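Local coordinates for ribulose bisphosphate carboxylase (Pyrococcus horikoshii, PDB 2D69), which probably adds carbon dioxide and water to ribulose 1,5-bisphosphate to give two molecules of 3-phosphoglycerate, as part of archaeal AMP degradation, at residues Asp24-Pro34 and Glu80-Leu90; Lys134-Ile143 and Arg265-Ala274. All coordinates share one frame; numbering follows the deposited sequence.

Interaction 1. Residues Asp24-Pro34 and Glu80-Leu90; sequences DELIVEYYFEP and EGYIAKIAYPL
Antiparallel strands 26-34 and 81-88 in the sheet of the RuBisCO N-terminal domain are laced from Leu26-Tyr88 to Phe32-Tyr82 by backbone hydrogen bonds. Tyr30 N gives the straightest, to Ala84 O (2.8 Å, 174°); Tyr82 N to Phe32 O is weak. Tyr30, Phe32, Tyr82 and Tyr88 share one face with Leu26, Val28 and Ile86. Phe32 CG sits between its backbone N and carbonyl carbon (chi1 71°), which turns the ring across to strand 81-88, so that Tyr82 CB stands over its face, 3.9 Å from the Phe32 centroid, while the two rings, near parallel, barely overlap. Ile86 CD1 meets Tyr30 CD2 at 3.7 Å, and Val28 CG2 meets Tyr88 CE2 at 3.6 Å; helix 39-49 packs on this face. On the other face, Tyr31 OH donates to the anti lone pair of Glu33 OE2 (2.5 Å) and accepts from a water (2.6 Å) that accepts from Glu80 N. A phenylalanine in place of Tyr31 would probably leave Glu33 OE2 without this donor and the water without its acceptor. Glu29, bonded to His124, runs alongside Lys85. The backbone ladder sets the register; one face is filled by apolar and aromatic side chains, the other mixes aliphatic groups with polar ones.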
loop_
_atom_site.group_PDB
_atom_site.type_symbol
_atom_site.label_atom_id
_atom_site.label_comp_id
_atom_site.label_asym_id
_atom_site.label_seq_id
_atom_site.Cartn_x
_atom_site.Cartn_y
_atom_site.Cartn_z
ATOM N N ASP A 24 -26.948 -20.122 29.813
ATOM C CA ASP A 24 -26.554 -19.541 28.541
ATOM C C ASP A 24 -27.548 -18.459 28.031
ATOM O O ASP A 24 -27.518 -18.095 26.864
ATOM C CB ASP A 24 -26.345 -20.648 27.494
ATOM C CG ASP A 24 -27.594 -21.482 27.264
ATOM O OD1 ASP A 24 -27.657 -22.194 26.220
ATOM O OD2 ASP A 24 -28.554 -21.503 28.090
ATOM N N GLU A 25 -28.409 -17.961 28.921
ATOM C CA GLU A 25 -29.262 -16.799 28.640
ATOM C C GLU A 25 -28.761 -15.526 29.332
ATOM O O GLU A 25 -28.101 -15.574 30.375
ATOM C CB GLU A 25 -30.721 -17.059 29.018
ATOM C CG GLU A 25 -31.336 -18.184 28.198
ATOM C CD GLU A 25 -32.659 -18.661 28.755
ATOM O OE1 GLU A 25 -33.596 -17.862 28.784
ATOM O OE2 GLU A 25 -32.774 -19.841 29.136
ATOM N N LEU A 26 -29.001 -14.396 28.676
ATOM C CA LEU A 26 -28.627 -13.115 29.218
ATOM C C LEU A 26 -29.809 -12.547 29.990
ATOM O O LEU A 26 -30.969 -12.578 29.545
ATOM C CB LEU A 26 -28.177 -12.174 28.115
ATOM C CG LEU A 26 -27.593 -10.835 28.571
ATOM C CD1 LEU A 26 -26.437 -10.488 27.642
ATOM C CD2 LEU A 26 -28.572 -9.715 28.495
ATOM N N ILE A 27 -29.489 -12.030 31.160
ATOM C CA ILE A 27 -30.479 -11.488 32.071
ATOM C C ILE A 27 -30.312 -9.990 32.260
ATOM O O ILE A 27 -29.215 -9.486 32.468
ATOM C CB ILE A 27 -30.363 -12.213 33.411
ATOM C CG1 ILE A 27 -30.638 -13.709 33.200
ATOM C CG2 ILE A 27 -31.382 -11.640 34.406
ATOM C CD1 ILE A 27 -29.986 -14.529 34.225
ATOM N N VAL A 28 -31.415 -9.266 32.166
ATOM C CA VAL A 28 -31.403 -7.849 32.439
ATOM C C VAL A 28 -32.407 -7.560 33.560
ATOM O O VAL A 28 -33.510 -8.119 33.578
ATOM C CB VAL A 28 -31.745 -7.047 31.169
ATOM C CG1 VAL A 28 -31.770 -5.577 31.480
ATOM C CG2 VAL A 28 -30.780 -7.379 30.059
ATOM N N GLU A 29 -31.997 -6.724 34.503
ATOM C CA GLU A 29 -32.841 -6.312 35.598
ATOM C C GLU A 29 -33.269 -4.874 35.367
ATOM O O GLU A 29 -32.421 -4.002 35.141
ATOM C CB GLU A 29 -32.119 -6.468 36.933
ATOM C CG GLU A 29 -31.362 -7.779 37.099
ATOM C CD GLU A 29 -30.799 -7.981 38.494
ATOM O OE1 GLU A 29 -29.597 -8.277 38.621
ATOM O OE2 GLU A 29 -31.568 -7.846 39.466
ATOM N N TYR A 30 -34.575 -4.640 35.426
ATOM C CA TYR A 30 -35.170 -3.333 35.279
ATOM C C TYR A 30 -36.000 -2.936 36.509
ATOM O O TYR A 30 -36.728 -3.752 37.105
ATOM C CB TYR A 30 -36.099 -3.301 34.060
ATOM C CG TYR A 30 -35.475 -3.534 32.687
ATOM C CD1 TYR A 30 -34.907 -2.470 31.962
ATOM C CD2 TYR A 30 -35.477 -4.804 32.094
ATOM C CE1 TYR A 30 -34.323 -2.665 30.706
ATOM C CE2 TYR A 30 -34.902 -5.022 30.820
ATOM C CZ TYR A 30 -34.346 -3.944 30.127
ATOM O OH TYR A 30 -33.809 -4.121 28.863
ATOM N N TYR A 31 -35.933 -1.663 36.870
ATOM C CA TYR A 31 -36.958 -1.045 37.723
ATOM C C TYR A 31 -37.974 -0.325 36.832
ATOM O O TYR A 31 -37.599 0.344 35.880
ATOM C CB TYR A 31 -36.311 -0.003 38.657
ATOM C CG TYR A 31 -37.329 0.872 39.382
ATOM C CD1 TYR A 31 -37.674 2.119 38.893
ATOM C CD2 TYR A 31 -37.969 0.415 40.505
ATOM C CE1 TYR A 31 -38.657 2.925 39.551
ATOM C CE2 TYR A 31 -38.932 1.200 41.186
ATOM C CZ TYR A 31 -39.274 2.456 40.695
ATOM O OH TYR A 31 -40.228 3.236 41.333
ATOM N N PHE A 32 -39.260 -0.365 37.157
ATOM C CA PHE A 32 -40.193 0.421 36.358
ATOM C C PHE A 32 -41.426 0.805 37.148
ATOM O O PHE A 32 -41.649 0.282 38.214
ATOM C CB PHE A 32 -40.589 -0.336 35.051
ATOM C CG PHE A 32 -41.476 -1.529 35.290
ATOM C CD1 PHE A 32 -40.915 -2.767 35.519
ATOM C CD2 PHE A 32 -42.861 -1.407 35.301
ATOM C CE1 PHE A 32 -41.736 -3.875 35.768
ATOM C CE2 PHE A 32 -43.668 -2.507 35.553
ATOM C CZ PHE A 32 -43.093 -3.744 35.780
ATOM N N GLU A 33 -42.192 1.753 36.613
ATOM C CA GLU A 33 -43.491 2.141 37.147
ATOM C C GLU A 33 -44.469 2.132 35.949
ATOM O O GLU A 33 -44.190 2.798 34.952
ATOM C CB GLU A 33 -43.409 3.551 37.776
ATOM C CG GLU A 33 -42.287 3.685 38.826
ATOM C CD GLU A 33 -42.024 5.113 39.292
ATOM O OE1 GLU A 33 -42.690 6.051 38.769
ATOM O OE2 GLU A 33 -41.121 5.296 40.167
ATOM N N PRO A 34 -45.557 1.359 35.990
ATOM C CA PRO A 34 -46.499 1.327 34.860
ATOM C C PRO A 34 -47.314 2.600 34.776
ATOM O O PRO A 34 -47.491 3.279 35.774
ATOM C CB PRO A 34 -47.431 0.161 35.193
ATOM C CG PRO A 34 -47.390 0.058 36.657
ATOM C CD PRO A 34 -45.985 0.464 37.068
ATOM N N GLU A 80 -41.938 2.458 45.075
ATOM C CA GLU A 80 -43.143 2.936 44.350
ATOM C C GLU A 80 -43.312 2.262 42.970
ATOM O O GLU A 80 -44.234 2.594 42.208
ATOM C CB GLU A 80 -43.124 4.465 44.210
ATOM C CG GLU A 80 -43.999 5.168 45.263
ATOM C CD GLU A 80 -43.767 6.678 45.334
ATOM O OE1 GLU A 80 -42.783 7.175 44.713
ATOM O OE2 GLU A 80 -44.578 7.355 46.016
ATOM N N GLY A 81 -42.432 1.317 42.653
ATOM C CA GLY A 81 -42.584 0.534 41.453
ATOM C C GLY A 81 -42.418 -0.969 41.603
ATOM O O GLY A 81 -42.983 -1.624 42.520
ATOM N N TYR A 82 -41.655 -1.503 40.649
ATOM C CA TYR A 82 -41.500 -2.928 40.414
ATOM C C TYR A 82 -40.098 -3.209 39.875
ATOM O O TYR A 82 -39.525 -2.377 39.164
ATOM C CB TYR A 82 -42.510 -3.406 39.366
ATOM C CG TYR A 82 -43.921 -3.227 39.848
ATOM C CD1 TYR A 82 -44.551 -4.212 40.599
ATOM C CD2 TYR A 82 -44.588 -2.040 39.618
ATOM C CE1 TYR A 82 -45.860 -4.033 41.078
ATOM C CE2 TYR A 82 -45.908 -1.823 40.110
ATOM C CZ TYR A 82 -46.530 -2.820 40.835
ATOM O OH TYR A 82 -47.814 -2.588 41.292
ATOM N N ILE A 83 -39.539 -4.353 40.234
ATOM C CA ILE A 83 -38.364 -4.851 39.529
ATOM C C ILE A 83 -38.816 -6.026 38.683
ATOM O O ILE A 83 -39.667 -6.824 39.136
ATOM C CB ILE A 83 -37.241 -5.185 40.514
ATOM C CG1 ILE A 83 -36.590 -3.874 40.991
ATOM C CG2 ILE A 83 -36.190 -6.083 39.883
ATOM C CD1 ILE A 83 -35.480 -4.024 42.105
ATOM N N ALA A 84 -38.397 -6.041 37.417
ATOM C CA ALA A 84 -38.462 -7.231 36.571
ATOM C C ALA A 84 -37.063 -7.705 36.213
ATOM O O ALA A 84 -36.179 -6.893 36.007
ATOM C CB ALA A 84 -39.226 -6.947 35.314
ATOM N N LYS A 85 -36.879 -9.023 36.159
ATOM C CA LYS A 85 -35.699 -9.606 35.567
ATOM C C LYS A 85 -36.182 -10.315 34.339
ATOM O O LYS A 85 -37.209 -11.001 34.356
ATOM C CB LYS A 85 -35.023 -10.587 36.516
ATOM C CG LYS A 85 -34.786 -10.051 37.900
ATOM C CD LYS A 85 -33.954 -11.035 38.724
ATOM C CE LYS A 85 -33.890 -10.641 40.207
ATOM N NZ LYS A 85 -33.405 -11.756 41.082
ATOM N N ILE A 86 -35.451 -10.143 33.260
ATOM C CA ILE A 86 -35.863 -10.636 31.952
ATOM C C ILE A 86 -34.714 -11.431 31.354
ATOM O O ILE A 86 -33.546 -11.050 31.501
ATOM C CB ILE A 86 -36.274 -9.476 31.020
ATOM C CG1 ILE A 86 -37.402 -8.627 31.669
ATOM C CG2 ILE A 86 -36.739 -10.048 29.670
ATOM C CD1 ILE A 86 -37.823 -7.351 30.834
ATOM N N ALA A 87 -35.072 -12.551 30.743
ATOM C CA ALA A 87 -34.115 -13.469 30.158
ATOM C C ALA A 87 -34.154 -13.421 28.638
ATOM O O ALA A 87 -35.227 -13.452 28.051
ATOM C CB ALA A 87 -34.380 -14.882 30.633
ATOM N N TYR A 88 -32.958 -13.402 28.045
ATOM C CA TYR A 88 -32.706 -13.202 26.616
ATOM C C TYR A 88 -31.848 -14.314 26.044
ATOM O O TYR A 88 -30.713 -14.496 26.475
ATOM C CB TYR A 88 -31.953 -11.868 26.378
ATOM C CG TYR A 88 -32.770 -10.641 26.788
ATOM C CD1 TYR A 88 -33.483 -9.918 25.861
ATOM C CD2 TYR A 88 -32.830 -10.237 28.126
ATOM C CE1 TYR A 88 -34.215 -8.815 26.229
ATOM C CE2 TYR A 88 -33.516 -9.133 28.508
ATOM C CZ TYR A 88 -34.236 -8.425 27.564
ATOM O OH TYR A 88 -34.959 -7.355 27.983
ATOM N N PRO A 89 -32.368 -15.031 25.054
ATOM C CA PRO A 89 -31.560 -15.981 24.301
ATOM C C PRO A 89 -30.546 -15.280 23.411
ATOM O O PRO A 89 -30.792 -14.169 22.894
ATOM C CB PRO A 89 -32.605 -16.748 23.481
ATOM C CG PRO A 89 -33.648 -15.782 23.264
ATOM C CD PRO A 89 -33.741 -14.942 24.526
ATOM N N LEU A 90 -29.374 -15.914 23.262
ATOM C CA LEU A 90 -28.272 -15.308 22.527
ATOM C C LEU A 90 -28.505 -15.212 21.027
ATOM O O LEU A 90 -27.766 -14.543 20.349
ATOM C CB LEU A 90 -27.003 -16.082 22.792
ATOM C CG LEU A 90 -26.624 -16.113 24.258
ATOM C CD1 LEU A 90 -25.240 -16.662 24.342
ATOM C CD2 LEU A 90 -26.630 -14.730 24.893
HETATM O O HOH W 1 -28.963 -18.420 24.505
HETATM O O HOH W 2 -39.317 3.829 43.720
#

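Interaction 2. Residues Lys134-Ile143 and Arg265-Ala274; sequences KGPQFGVQGI and REVTEDLGLA
Gly135 O is gripped side-on by Arg265, whose NH2 (2.8 Å) and NE (3.0 Å) both donate to this one carbonyl oxygen, lying nearly in the guanidinium plane. The Arg265 chain turns at chi2 (68°) to bring the group there, and Glu269 OE1 fixes its far side: Arg265 NH1 reaches it at 2.9 Å in a salt bridge one helical turn along, on the anti side of the carboxylate. With the methylenes of Lys134 over one guanidinium face and Gln137 N over the opposite one, the plane has little freedom to turn. Lys134 bends at its last two torsions and carries NZ to the syn lone pair of Glu266 OE1, a salt bridge of 2.9 Å. Gln137, extended throughout with CG anti to the backbone N (168°), carries its amide to the last turn of helix 258-271. Its NE2 donates to Thr268 O (3.0 Å) from above the carbonyl plane, on the same face as Leu273 N, and to a water that also binds Thr268 OG1 and Leu273 O. A second water joins Gln137 OE1 to Glu269 O. The turn beyond, where Gly272 has positive phi, meets the Phe138 ring: CE2 lies 3.5 Å from Ala274 N, and CD2 3.8 Å from Ala274 CB. The contact ties the loop before helix 139-147 to the end of helix 258-271 and the start of barrel strand 274-278, where Ala274 pairs with strand 248-252; Arg198 and Arg204 of a neighbouring subunit form salt bridges with Glu269 OE2.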
loop_
_atom_site.group_PDB
_atom_site.type_symbol
_atom_site.label_atom_id
_atom_site.label_comp_id
_atom_site.label_asym_id
_atom_site.label_seq_id
_atom_site.Cartn_x
_atom_site.Cartn_y
_atom_site.Cartn_z
ATOM N N LYS A 134 -12.743 -9.014 25.589
ATOM C CA LYS A 134 -11.384 -9.160 26.143
ATOM C C LYS A 134 -11.257 -8.605 27.537
ATOM O O LYS A 134 -10.389 -9.035 28.303
ATOM C CB LYS A 134 -10.356 -8.449 25.267
ATOM C CG LYS A 134 -10.093 -9.188 23.953
ATOM C CD LYS A 134 -9.045 -8.433 23.095
ATOM C CE LYS A 134 -9.662 -7.306 22.296
ATOM N NZ LYS A 134 -10.499 -7.908 21.212
ATOM N N GLY A 135 -12.094 -7.636 27.861
ATOM C CA GLY A 135 -11.944 -6.900 29.093
ATOM C C GLY A 135 -10.671 -6.045 29.019
ATOM O O GLY A 135 -10.150 -5.845 27.958
ATOM N N PRO A 136 -10.232 -5.498 30.127
ATOM C CA PRO A 136 -9.066 -4.612 30.166
ATOM C C PRO A 136 -7.768 -5.279 29.772
ATOM O O PRO A 136 -7.561 -6.418 30.149
ATOM C CB PRO A 136 -8.970 -4.235 31.630
ATOM C CG PRO A 136 -10.316 -4.474 32.168
ATOM C CD PRO A 136 -10.834 -5.685 31.446
ATOM N N GLN A 137 -6.894 -4.545 29.081
ATOM C CA GLN A 137 -5.682 -5.096 28.602
ATOM C C GLN A 137 -4.744 -5.165 29.812
ATOM O O GLN A 137 -4.005 -6.128 29.986
ATOM C CB GLN A 137 -5.070 -4.244 27.472
ATOM C CG GLN A 137 -3.642 -4.658 27.142
ATOM C CD GLN A 137 -2.966 -3.862 26.022
ATOM O OE1 GLN A 137 -1.798 -4.129 25.713
ATOM N NE2 GLN A 137 -3.676 -2.905 25.413
ATOM N N PHE A 138 -4.815 -4.154 30.654
ATOM C CA PHE A 138 -3.900 -4.086 31.810
ATOM C C PHE A 138 -4.612 -4.391 33.135
ATOM O O PHE A 138 -4.210 -5.263 33.895
ATOM C CB PHE A 138 -3.180 -2.741 31.830
ATOM C CG PHE A 138 -2.298 -2.520 30.657
ATOM C CD1 PHE A 138 -0.974 -3.008 30.649
ATOM C CD2 PHE A 138 -2.774 -1.850 29.516
ATOM C CE1 PHE A 138 -0.141 -2.820 29.559
ATOM C CE2 PHE A 138 -1.937 -1.638 28.400
ATOM C CZ PHE A 138 -0.609 -2.154 28.418
ATOM N N GLY A 139 -5.704 -3.708 33.371
ATOM C CA GLY A 139 -6.353 -3.706 34.664
ATOM C C GLY A 139 -5.467 -3.232 35.786
ATOM O O GLY A 139 -4.396 -2.652 35.573
ATOM N N VAL A 140 -5.873 -3.593 36.990
ATOM C CA VAL A 140 -5.163 -3.215 38.198
ATOM C C VAL A 140 -3.721 -3.711 38.182
ATOM O O VAL A 140 -2.794 -2.919 38.412
ATOM C CB VAL A 140 -5.937 -3.744 39.453
ATOM C CG1 VAL A 140 -5.133 -3.493 40.765
ATOM C CG2 VAL A 140 -7.306 -3.048 39.553
ATOM N N GLN A 141 -3.524 -5.008 37.916
ATOM C CA GLN A 141 -2.183 -5.577 38.024
ATOM C C GLN A 141 -1.289 -5.117 36.895
ATOM O O GLN A 141 -0.177 -4.831 37.124
ATOM C CB GLN A 141 -2.187 -7.126 38.181
ATOM C CG GLN A 141 -2.808 -7.590 39.581
ATOM C CD GLN A 141 -2.313 -6.777 40.827
ATOM O OE1 GLN A 141 -1.095 -6.636 41.063
ATOM N NE2 GLN A 141 -3.255 -6.258 41.603
ATOM N N GLY A 142 -1.827 -4.923 35.705
ATOM C CA GLY A 142 -1.018 -4.421 34.603
ATOM C C GLY A 142 -0.503 -3.009 34.828
ATOM O O GLY A 142 0.671 -2.720 34.573
ATOM N N ILE A 143 -1.385 -2.133 35.311
ATOM C CA ILE A 143 -1.025 -0.761 35.602
ATOM C C ILE A 143 -0.070 -0.752 36.738
ATOM O O ILE A 143 0.952 -0.063 36.687
ATOM C CB ILE A 143 -2.279 0.084 35.898
ATOM C CG1 ILE A 143 -3.027 0.394 34.582
ATOM C CG2 ILE A 143 -1.935 1.407 36.642
ATOM C CD1 ILE A 143 -4.467 0.728 34.789
ATOM N N ARG A 265 -10.719 0.222 21.742
ATOM C CA ARG A 265 -10.169 -0.891 22.470
ATOM C C ARG A 265 -9.295 -1.786 21.569
ATOM O O ARG A 265 -8.306 -2.309 22.041
ATOM C CB ARG A 265 -11.301 -1.722 23.118
ATOM C CG ARG A 265 -10.834 -3.010 23.843
ATOM C CD ARG A 265 -10.020 -2.742 25.098
ATOM N NE ARG A 265 -9.545 -3.988 25.725
ATOM C CZ ARG A 265 -8.434 -4.636 25.384
ATOM N NH1 ARG A 265 -7.601 -4.170 24.436
ATOM N NH2 ARG A 265 -8.102 -5.764 26.007
ATOM N N GLU A 266 -9.646 -1.944 20.283
ATOM C CA GLU A 266 -8.773 -2.645 19.318
ATOM C C GLU A 266 -7.558 -1.850 19.008
ATOM O O GLU A 266 -6.440 -2.391 18.949
ATOM C CB GLU A 266 -9.497 -3.018 17.995
ATOM C CG GLU A 266 -10.740 -3.837 18.201
ATOM C CD GLU A 266 -10.413 -5.067 19.017
ATOM O OE1 GLU A 266 -11.100 -5.295 20.027
ATOM O OE2 GLU A 266 -9.413 -5.770 18.697
ATOM N N VAL A 267 -7.729 -0.553 18.834
ATOM C CA VAL A 267 -6.541 0.333 18.647
ATOM C C VAL A 267 -5.525 0.237 19.776
ATOM O O VAL A 267 -4.319 0.065 19.539
ATOM C CB VAL A 267 -6.980 1.794 18.474
ATOM C CG1 VAL A 267 -5.783 2.693 18.358
ATOM C CG2 VAL A 267 -7.804 1.940 17.193
ATOM N N THR A 268 -6.009 0.367 21.004
ATOM C CA THR A 268 -5.142 0.309 22.164
ATOM C C THR A 268 -4.509 -1.045 22.415
ATOM O O THR A 268 -3.396 -1.119 22.982
ATOM C CB THR A 268 -5.831 0.853 23.466
ATOM O OG1 THR A 268 -7.018 0.103 23.828
ATOM C CG2 THR A 268 -6.267 2.309 23.304
ATOM N N GLU A 269 -5.185 -2.110 22.008
ATOM C CA GLU A 269 -4.612 -3.468 22.017
ATOM C C GLU A 269 -3.383 -3.508 21.155
ATOM O O GLU A 269 -2.429 -4.208 21.457
ATOM C CB GLU A 269 -5.640 -4.507 21.488
ATOM C CG GLU A 269 -5.152 -5.968 21.492
ATOM C CD GLU A 269 -4.922 -6.519 22.897
ATOM O OE1 GLU A 269 -5.408 -5.924 23.875
ATOM O OE2 GLU A 269 -4.248 -7.545 23.036
ATOM N N ASP A 270 -3.403 -2.796 20.041
ATOM C CA ASP A 270 -2.234 -2.809 19.169
ATOM C C ASP A 270 -1.088 -1.931 19.652
ATOM O O ASP A 270 0.046 -2.174 19.306
ATOM C CB ASP A 270 -2.615 -2.402 17.740
ATOM C CG ASP A 270 -3.368 -3.487 17.008
ATOM O OD1 ASP A 270 -3.271 -4.676 17.426
ATOM O OD2 ASP A 270 -4.070 -3.203 16.011
ATOM N N LEU A 271 -1.389 -0.901 20.425
ATOM C CA LEU A 271 -0.384 0.091 20.789
ATOM C C LEU A 271 0.126 -0.012 22.227
ATOM O O LEU A 271 0.954 0.768 22.626
ATOM C CB LEU A 271 -0.951 1.485 20.556
ATOM C CG LEU A 271 -1.399 1.859 19.143
ATOM C CD1 LEU A 271 -2.057 3.174 19.152
ATOM C CD2 LEU A 271 -0.198 1.906 18.194
ATOM N N GLY A 272 -0.367 -0.962 23.009
ATOM C CA GLY A 272 0.014 -1.059 24.416
ATOM C C GLY A 272 -0.434 0.063 25.355
ATOM O O GLY A 272 0.301 0.473 26.244
ATOM N N LEU A 273 -1.639 0.589 25.130
ATOM C CA LEU A 273 -2.142 1.702 25.894
ATOM C C LEU A 273 -3.252 1.259 26.871
ATOM O O LEU A 273 -4.208 0.596 26.440
ATOM C CB LEU A 273 -2.729 2.719 24.897
ATOM C CG LEU A 273 -1.748 3.363 23.908
ATOM C CD1 LEU A 273 -2.497 4.168 22.866
ATOM C CD2 LEU A 273 -0.766 4.275 24.653
ATOM N N ALA A 274 -3.135 1.655 28.150
ATOM C CA ALA A 274 -4.255 1.563 29.107
ATOM C C ALA A 274 -5.242 2.696 28.832
ATOM O O ALA A 274 -4.833 3.776 28.408
ATOM C CB ALA A 274 -3.764 1.649 30.472
HETATM O O HOH W 3 -5.920 -1.311 25.846
HETATM O O HOH W 4 -0.703 -3.953 23.155
#

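Interactions 1 and 2 lie in different domains and follow one another along the chain: the sheet contact at 24-34/80-90 closes before the contact at 134-143/265-274 opens. Their centres are 32 Å apart and their nearest atoms about 14 Å, so neither touches the other. Interaction 1 belongs to the N-terminal domain, interaction 2 to the alpha/beta barrel, which carries the predicted catalytic residues; both lie away from those sites. The Tyr31 side chain comes within about 3 Å of a bound sulfate, probably from the crystallisation liquor. Each contact also borders another subunit: Asp24 and Glu25 meet Arg23 of one neighbouring copy, whereas Glu269 faces a different one.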